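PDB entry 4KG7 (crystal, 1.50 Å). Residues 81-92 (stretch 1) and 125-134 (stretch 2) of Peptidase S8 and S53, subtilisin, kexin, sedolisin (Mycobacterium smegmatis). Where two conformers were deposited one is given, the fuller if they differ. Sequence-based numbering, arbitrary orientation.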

ATOM      1  N   ARG A  81     -17.696  -7.286  -7.694  1.00 13.08           N
ATOM      2  CA  ARG A  81     -16.585  -7.959  -7.021  1.00 12.48           C
ATOM      3  C   ARG A  81     -16.104  -7.183  -5.798  1.00 12.25           C
ATOM      4  O   ARG A  81     -15.264  -7.678  -5.041  1.00 12.11           O
ATOM      5  N   LEU A  82     -16.643  -5.972  -5.607  1.00 12.28           N
ATOM      6  CA  LEU A  82     -16.364  -5.145  -4.434  1.00 12.19           C
ATOM      7  C   LEU A  82     -17.655  -4.543  -3.879  1.00 13.29           C
ATOM      8  O   LEU A  82     -17.869  -3.338  -3.943  1.00 13.76           O
ATOM      9  N   PRO A  83     -18.518  -5.400  -3.327  1.00 14.74           N
ATOM     10  CA  PRO A  83     -19.729  -4.992  -2.638  1.00 16.26           C
ATOM     11  C   PRO A  83     -19.429  -4.687  -1.158  1.00 17.20           C
ATOM     12  O   PRO A  83     -20.339  -4.343  -0.380  1.00 20.91           O
ATOM     13  N   ASN A  84     -18.175  -4.866  -0.740  1.00 17.79           N
ATOM     14  CA  ASN A  84     -17.819  -4.807   0.672  1.00 17.65           C
ATOM     15  C   ASN A  84     -17.006  -3.552   0.990  1.00 17.02           C
ATOM     16  O   ASN A  84     -16.057  -3.615   1.804  1.00 17.91           O
ATOM     17  N   VAL A  85     -17.364  -2.429   0.340  1.00 16.55           N
ATOM     18  CA  VAL A  85     -16.620  -1.156   0.533  1.00 15.06           C
ATOM     19  C   VAL A  85     -17.443  -0.019   1.141  1.00 14.63           C
ATOM     20  O   VAL A  85     -18.512   0.367   0.632  1.00 17.34           O
ATOM     21  N   GLU A  86     -16.904   0.525   2.217  1.00 13.43           N
ATOM     22  CA  GLU A  86     -17.506   1.572   3.039  0.50 13.08           C
ATOM     23  C   GLU A  86     -16.871   2.910   2.650  1.00 12.21           C
ATOM     24  O   GLU A  86     -15.663   2.975   2.393  1.00 10.85           O
ATOM     25  N   ALA A  87     -17.663   3.971   2.647  1.00 11.83           N
ATOM     26  CA  ALA A  87     -17.161   5.304   2.377  1.00 11.02           C
ATOM     27  C   ALA A  87     -16.252   5.803   3.491  1.00 10.45           C
ATOM     28  O   ALA A  87     -16.641   5.750   4.657  1.00 11.03           O
ATOM     29  N   GLY A  88     -15.068   6.304   3.129  1.00  9.35           N
ATOM     30  CA  GLY A  88     -14.154   6.910   4.086  1.00  8.90           C
ATOM     31  C   GLY A  88     -13.785   8.334   3.736  1.00  8.80           C
ATOM     32  O   GLY A  88     -13.005   8.939   4.457  1.00  9.06           O
ATOM     33  N   GLY A  89     -14.350   8.886   2.669  1.00  8.77           N
ATOM     34  CA  GLY A  89     -14.169  10.285   2.349  1.00  8.81           C
ATOM     35  C   GLY A  89     -13.087  10.571   1.322  1.00  8.50           C
ATOM     36  O   GLY A  89     -12.527   9.665   0.712  1.00  8.20           O
ATOM     37  N   ASP A  90     -12.793  11.871   1.160  1.00  8.58           N
ATOM     38  CA  ASP A  90     -12.067  12.363  -0.006  1.00  8.60           C
ATOM     39  C   ASP A  90     -11.209  13.571   0.410  1.00  8.75           C
ATOM     40  O   ASP A  90     -11.688  14.489   1.093  1.00  9.51           O
ATOM     41  N   TYR A  91      -9.955  13.564  -0.028  1.00  8.46           N
ATOM     42  CA  TYR A  91      -8.992  14.649   0.210  1.00  8.65           C
ATOM     43  C   TYR A  91      -8.693  15.390  -1.102  1.00  9.34           C
ATOM     44  O   TYR A  91      -7.837  16.263  -1.109  1.00  9.69           O
ATOM     45  N   ILE A  92      -9.440  15.078  -2.166  1.00  9.99           N
ATOM     46  CA  ILE A  92      -9.238  15.681  -3.506  1.00 10.86           C
ATOM     47  C   ILE A  92     -10.465  16.514  -3.880  1.00 11.61           C
ATOM     48  O   ILE A  92     -10.371  17.733  -4.009  1.00 12.13           O
ATOM     49  N   ALA A 125      -8.484 -11.675   1.392  1.00  7.82           N
ATOM     50  CA  ALA A 125      -9.322 -11.667   2.582  1.00  8.32           C
ATOM     51  C   ALA A 125     -10.749 -11.254   2.205  1.00  8.85           C
ATOM     52  O   ALA A 125     -11.228 -10.188   2.607  1.00  8.76           O
ATOM     53  N   PRO A 126     -11.484 -12.126   1.488  1.00  9.73           N
ATOM     54  CA  PRO A 126     -12.757 -11.689   0.919  1.00 10.37           C
ATOM     55  C   PRO A 126     -13.841 -11.453   1.973  1.00 11.13           C
ATOM     56  O   PRO A 126     -14.852 -10.822   1.675  1.00 11.51           O
ATOM     57  N   GLU A 127     -13.646 -11.953   3.193  1.00 11.75           N
ATOM     58  CA  GLU A 127     -14.625 -11.702   4.250  1.00 12.88           C
ATOM     59  C   GLU A 127     -14.295 -10.442   5.066  1.00 12.62           C
ATOM     60  O   GLU A 127     -15.070 -10.051   5.952  1.00 13.57           O
ATOM     61  N   ALA A 128     -13.178  -9.796   4.768  1.00 12.17           N
ATOM     62  CA  ALA A 128     -12.868  -8.509   5.378  1.00 12.10           C
ATOM     63  C   ALA A 128     -13.742  -7.407   4.780  1.00 12.79           C
ATOM     64  O   ALA A 128     -14.302  -7.561   3.703  1.00 13.25           O
ATOM     65  N   ARG A 129     -13.863  -6.307   5.486  1.00 13.60           N
ATOM     66  CA  ARG A 129     -14.556  -5.136   4.973  1.00 14.74           C
ATOM     67  C   ARG A 129     -13.525  -4.087   4.648  1.00 12.75           C
ATOM     68  O   ARG A 129     -12.471  -4.041   5.259  1.00 13.10           O
ATOM     69  N   LEU A 130     -13.815  -3.277   3.649  1.00 11.23           N
ATOM     70  CA  LEU A 130     -12.907  -2.239   3.263  1.00 10.13           C
ATOM     71  C   LEU A 130     -13.514  -0.882   3.557  1.00  9.58           C
ATOM     72  O   LEU A 130     -14.725  -0.713   3.466  1.00 10.12           O
ATOM     73  N   ILE A 131     -12.666   0.065   3.927  1.00  8.63           N
ATOM     74  CA  ILE A 131     -13.025   1.498   3.946  1.00  8.50           C
ATOM     75  C   ILE A 131     -12.145   2.182   2.913  1.00  7.66           C
ATOM     76  O   ILE A 131     -10.897   2.056   2.964  1.00  7.65           O
ATOM     77  N   SER A 132     -12.766   2.893   1.971  1.00  7.41           N
ATOM     78  CA  SER A 132     -12.018   3.643   0.959  1.00  6.87           C
ATOM     79  C   SER A 132     -11.918   5.126   1.299  1.00  6.90           C
ATOM     80  O   SER A 132     -12.927   5.804   1.413  1.00  7.03           O
ATOM     81  N   ILE A 133     -10.686   5.609   1.427  1.00  6.59           N
ATOM     82  CA  ILE A 133     -10.397   7.033   1.650  1.00  6.66           C
ATOM     83  C   ILE A 133      -9.599   7.492   0.437  1.00  6.73           C
ATOM     84  O   ILE A 133      -8.480   7.006   0.193  1.00  6.48           O
ATOM     85  N   ARG A 134     -10.156   8.389  -0.356  1.00  7.12           N
ATOM     86  CA  ARG A 134      -9.402   8.892  -1.489  1.00  7.25           C
ATOM     87  C   ARG A 134      -8.473   9.994  -0.993  1.00  7.47           C
ATOM     88  O   ARG A 134      -8.887  11.095  -0.685  1.00  7.71           O
TER

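Strands 85-90 and 129-134 run side by side in parallel, so their side chains do not interlock between two layers but stand in rows on the two faces of a shared sheet. Val85, Ala87, Asp90, Leu130, Ser132 and Arg134 occupy one face; Glu86 and Ile131 occupy the other.

On the face of Val85 and Leu130, Leu130 is a prominent bump. In its m,t rotamer it extends back toward the loop before strand 85-90, where Leu82, also m,t, brings CD2 to 3.9 Å from Leu130 CD1. Val85, in the t rotamer, completes the cluster, with CG2 4.1 Å from the same Leu130 CD1 and CG1 3.9 Å from Ser132 CB. The branched valine thus touches two successive neighbors on its face, and meets the serine at its CB rather than at its hydroxyl. Beside this cluster Asn84, chi1 p, turns its amide to the opposing loop, and ND2 donates a hydrogen bond to Ala128 O at 3.0 Å. An amide suits this place because it can serve a backbone carbonyl at the point where the strand pairing begins.

On the face of Glu86 and Ile131, Glu86 is extended, with chi1 and chi2 both t. Its OE1 lies 3.4 Å from Ile131 CG1 and makes a long salt bridge, 3.7 Å, with Arg129 NH1, so the acid covers an apolar neighbor while its charge meets the exposed arginine.

Farther along, Ile131 and Ile133, both m,t, form bumps that require a hollow, and Gly88 supplies it. Its CA approaches Ile131 CG2 to 3.6 Å, and its O lies 3.5 Å from Ile133 CG1; a CB here would clash with both isoleucines and with Ser132 O. Gly89 is glycine for another reason: at its backbone angles a CB would jam against the preceding carbonyl. The register shifts by one residue in this region, a beta bulge, before Asp90 pairs with Arg134. Beyond it, the edge of the Tyr91 ring (chi1 m) meets Ile133, CE1 to CG2 at 3.5 Å.

At the far end a salt bridge reinforces the backbone pairing. Arg134, with chi1 and chi2 t and chi3 p, presents two donors to the carboxylate of Asp90 (chi1 t): NE to OD1 at 3.0 Å and NH2 to OD2 at 2.9 Å. This paired salt bridge matches the planar guanidinium edge to a planar acid. Asp90 OD1 also accepts from Ile92 N at 2.8 Å, which ties down the following loop. Ile92 (m,m) then covers one guanidinium face, its CB 4.0 Å from Arg134 NE.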

ATOM      1  CB  ARG A  81     -15.445  -8.176  -8.003  1.00 12.22           C
ATOM      2  CG  ARG A  81     -15.855  -8.923  -9.261  1.00 12.70           C
ATOM      3  CD  ARG A  81     -16.395 -10.317  -9.003  1.00 13.23           C
ATOM      4  NE  ARG A  81     -15.377 -11.318  -8.695  1.00 13.04           N
ATOM      5  CZ  ARG A  81     -14.727 -12.065  -9.587  1.00 12.83           C
ATOM      6  NH1 ARG A  81     -14.967 -11.946 -10.888  1.00 13.16           N
ATOM      7  NH2 ARG A  81     -13.823 -12.936  -9.168  1.00 12.47           N
ATOM      8  CB  LEU A  82     -15.374  -4.038  -4.769  1.00 11.51           C
ATOM      9  CG  LEU A  82     -13.947  -4.493  -4.998  1.00 10.91           C
ATOM     10  CD1 LEU A  82     -13.181  -3.422  -5.766  1.00 10.85           C
ATOM     11  CD2 LEU A  82     -13.266  -4.904  -3.683  1.00 10.58           C
ATOM     12  CB  PRO A  83     -20.580  -6.254  -2.741  1.00 16.42           C
ATOM     13  CG  PRO A  83     -19.588  -7.364  -2.610  1.00 15.79           C
ATOM     14  CD  PRO A  83     -18.349  -6.863  -3.322  1.00 14.95           C
ATOM     15  CB  ASN A  84     -17.043  -6.079   1.087  1.00 18.02           C
ATOM     16  CG  ASN A  84     -15.812  -6.350   0.223  1.00 18.04           C
ATOM     17  OD1 ASN A  84     -15.789  -6.048  -0.969  1.00 18.24           O
ATOM     18  ND2 ASN A  84     -14.800  -6.977   0.827  1.00 17.50           N
ATOM     19  CB  VAL A  85     -16.022  -0.637  -0.782  1.00 14.52           C
ATOM     20  CG1 VAL A  85     -14.991   0.457  -0.508  1.00 13.96           C
ATOM     21  CG2 VAL A  85     -15.410  -1.774  -1.582  1.00 14.77           C
ATOM     22  CB  GLU A  86     -17.243   1.250   4.534  0.50 13.31           C
ATOM     23  CG  GLU A  86     -17.643   2.333   5.538  0.50 13.76           C
ATOM     24  CD  GLU A  86     -17.289   1.999   6.989  0.50 13.95           C
ATOM     25  OE1 GLU A  86     -16.838   0.868   7.275  0.50 14.12           O
ATOM     26  OE2 GLU A  86     -17.441   2.877   7.856  0.50 13.95           O
ATOM     27  CB  ALA A  87     -18.344   6.242   2.225  1.00 11.57           C
ATOM     28  CB  ASP A  90     -13.120  12.749  -1.059  1.00  8.91           C
ATOM     29  CG  ASP A  90     -12.552  13.014  -2.447  1.00  9.03           C
ATOM     30  OD1 ASP A  90     -11.331  13.004  -2.650  1.00  8.69           O
ATOM     31  OD2 ASP A  90     -13.374  13.267  -3.363  1.00  9.20           O
ATOM     32  CB  TYR A  91      -7.683  14.098   0.813  1.00  8.06           C
ATOM     33  CG  TYR A  91      -7.909  13.704   2.243  1.00  7.66           C
ATOM     34  CD1 TYR A  91      -8.491  12.469   2.561  1.00  7.29           C
ATOM     35  CD2 TYR A  91      -7.633  14.574   3.268  1.00  7.77           C
ATOM     36  CE1 TYR A  91      -8.741  12.114   3.886  1.00  7.12           C
ATOM     37  CE2 TYR A  91      -7.881  14.231   4.585  1.00  7.58           C
ATOM     38  CZ  TYR A  91      -8.434  12.999   4.886  1.00  7.30           C
ATOM     39  OH  TYR A  91      -8.715  12.654   6.195  1.00  7.07           O
ATOM     40  CB  ILE A  92      -8.930  14.615  -4.571  1.00 10.88           C
ATOM     41  CG1 ILE A  92      -7.602  13.895  -4.259  1.00 10.64           C
ATOM     42  CG2 ILE A  92      -8.843  15.261  -5.934  1.00 11.41           C
ATOM     43  CD1 ILE A  92      -6.345  14.726  -4.398  1.00 11.25           C
ATOM     44  CB  ALA A 125      -8.727 -10.683   3.602  1.00  7.94           C
ATOM     45  CB  PRO A 126     -13.137 -12.829  -0.033  1.00 10.77           C
ATOM     46  CG  PRO A 126     -12.271 -13.963   0.330  1.00 11.04           C
ATOM     47  CD  PRO A 126     -11.086 -13.472   1.064  1.00 10.15           C
ATOM     48  CB  GLU A 127     -14.786 -12.929   5.149  1.00 14.11           C
ATOM     49  CG  GLU A 127     -15.455 -14.084   4.412  1.00 15.72           C
ATOM     50  CD  GLU A 127     -15.697 -15.282   5.296  1.00 17.68           C
ATOM     51  OE1 GLU A 127     -15.705 -15.123   6.520  1.00 19.31           O
ATOM     52  OE2 GLU A 127     -15.906 -16.386   4.769  1.00 20.55           O
ATOM     53  CB  ALA A 128     -11.400  -8.191   5.209  1.00 11.55           C
ATOM     54  CB  ARG A 129     -15.532  -4.619   6.007  1.00 18.32           C
ATOM     55  CG  ARG A 129     -16.789  -5.468   6.036  1.00 22.93           C
ATOM     56  CD  ARG A 129     -17.822  -4.933   7.001  1.00 27.19           C
ATOM     57  NE  ARG A 129     -17.347  -4.879   8.392  1.00 31.54           N
ATOM     58  CZ  ARG A 129     -16.788  -3.824   8.995  1.00 35.02           C
ATOM     59  NH1 ARG A 129     -16.572  -2.679   8.354  1.00 34.71           N
ATOM     60  NH2 ARG A 129     -16.432  -3.925  10.276  1.00 38.39           N
ATOM     61  CB  LEU A 130     -12.661  -2.303   1.750  1.00 10.19           C
ATOM     62  CG  LEU A 130     -12.002  -3.592   1.282  1.00 10.59           C
ATOM     63  CD1 LEU A 130     -12.019  -3.641  -0.238  1.00 11.03           C
ATOM     64  CD2 LEU A 130     -10.604  -3.699   1.833  1.00 10.65           C
ATOM     65  CB  ILE A 131     -12.767   2.143   5.317  1.00  8.79           C
ATOM     66  CG1 ILE A 131     -13.617   1.487   6.393  1.00  9.46           C
ATOM     67  CG2 ILE A 131     -13.072   3.634   5.261  1.00  9.07           C
ATOM     68  CD1 ILE A 131     -13.121   1.794   7.785  1.00  9.81           C
ATOM     69  CB  SER A 132     -12.704   3.555  -0.386  1.00  6.99           C
ATOM     70  OG  SER A 132     -11.980   4.321  -1.310  1.00  6.84           O
ATOM     71  CB  ILE A 133      -9.555   7.252   2.925  1.00  6.65           C
ATOM     72  CG1 ILE A 133     -10.330   6.776   4.156  1.00  6.85           C
ATOM     73  CG2 ILE A 133      -9.185   8.718   3.090  1.00  6.85           C
ATOM     74  CD1 ILE A 133      -9.472   6.725   5.409  1.00  6.90           C
ATOM     75  CB  ARG A 134     -10.263   9.425  -2.660  1.00  7.57           C
ATOM     76  CG  ARG A 134      -9.364   9.949  -3.787  1.00  7.70           C
ATOM     77  CD  ARG A 134     -10.052  10.145  -5.114  1.00  8.08           C
ATOM     78  NE  ARG A 134     -10.994  11.252  -5.106  1.00  8.57           N
ATOM     79  CZ  ARG A 134     -11.633  11.681  -6.182  1.00  8.97           C
ATOM     80  NH1 ARG A 134     -11.380  11.144  -7.368  1.00  9.16           N
ATOM     81  NH2 ARG A 134     -12.502  12.683  -6.076  1.00  9.38           N
TER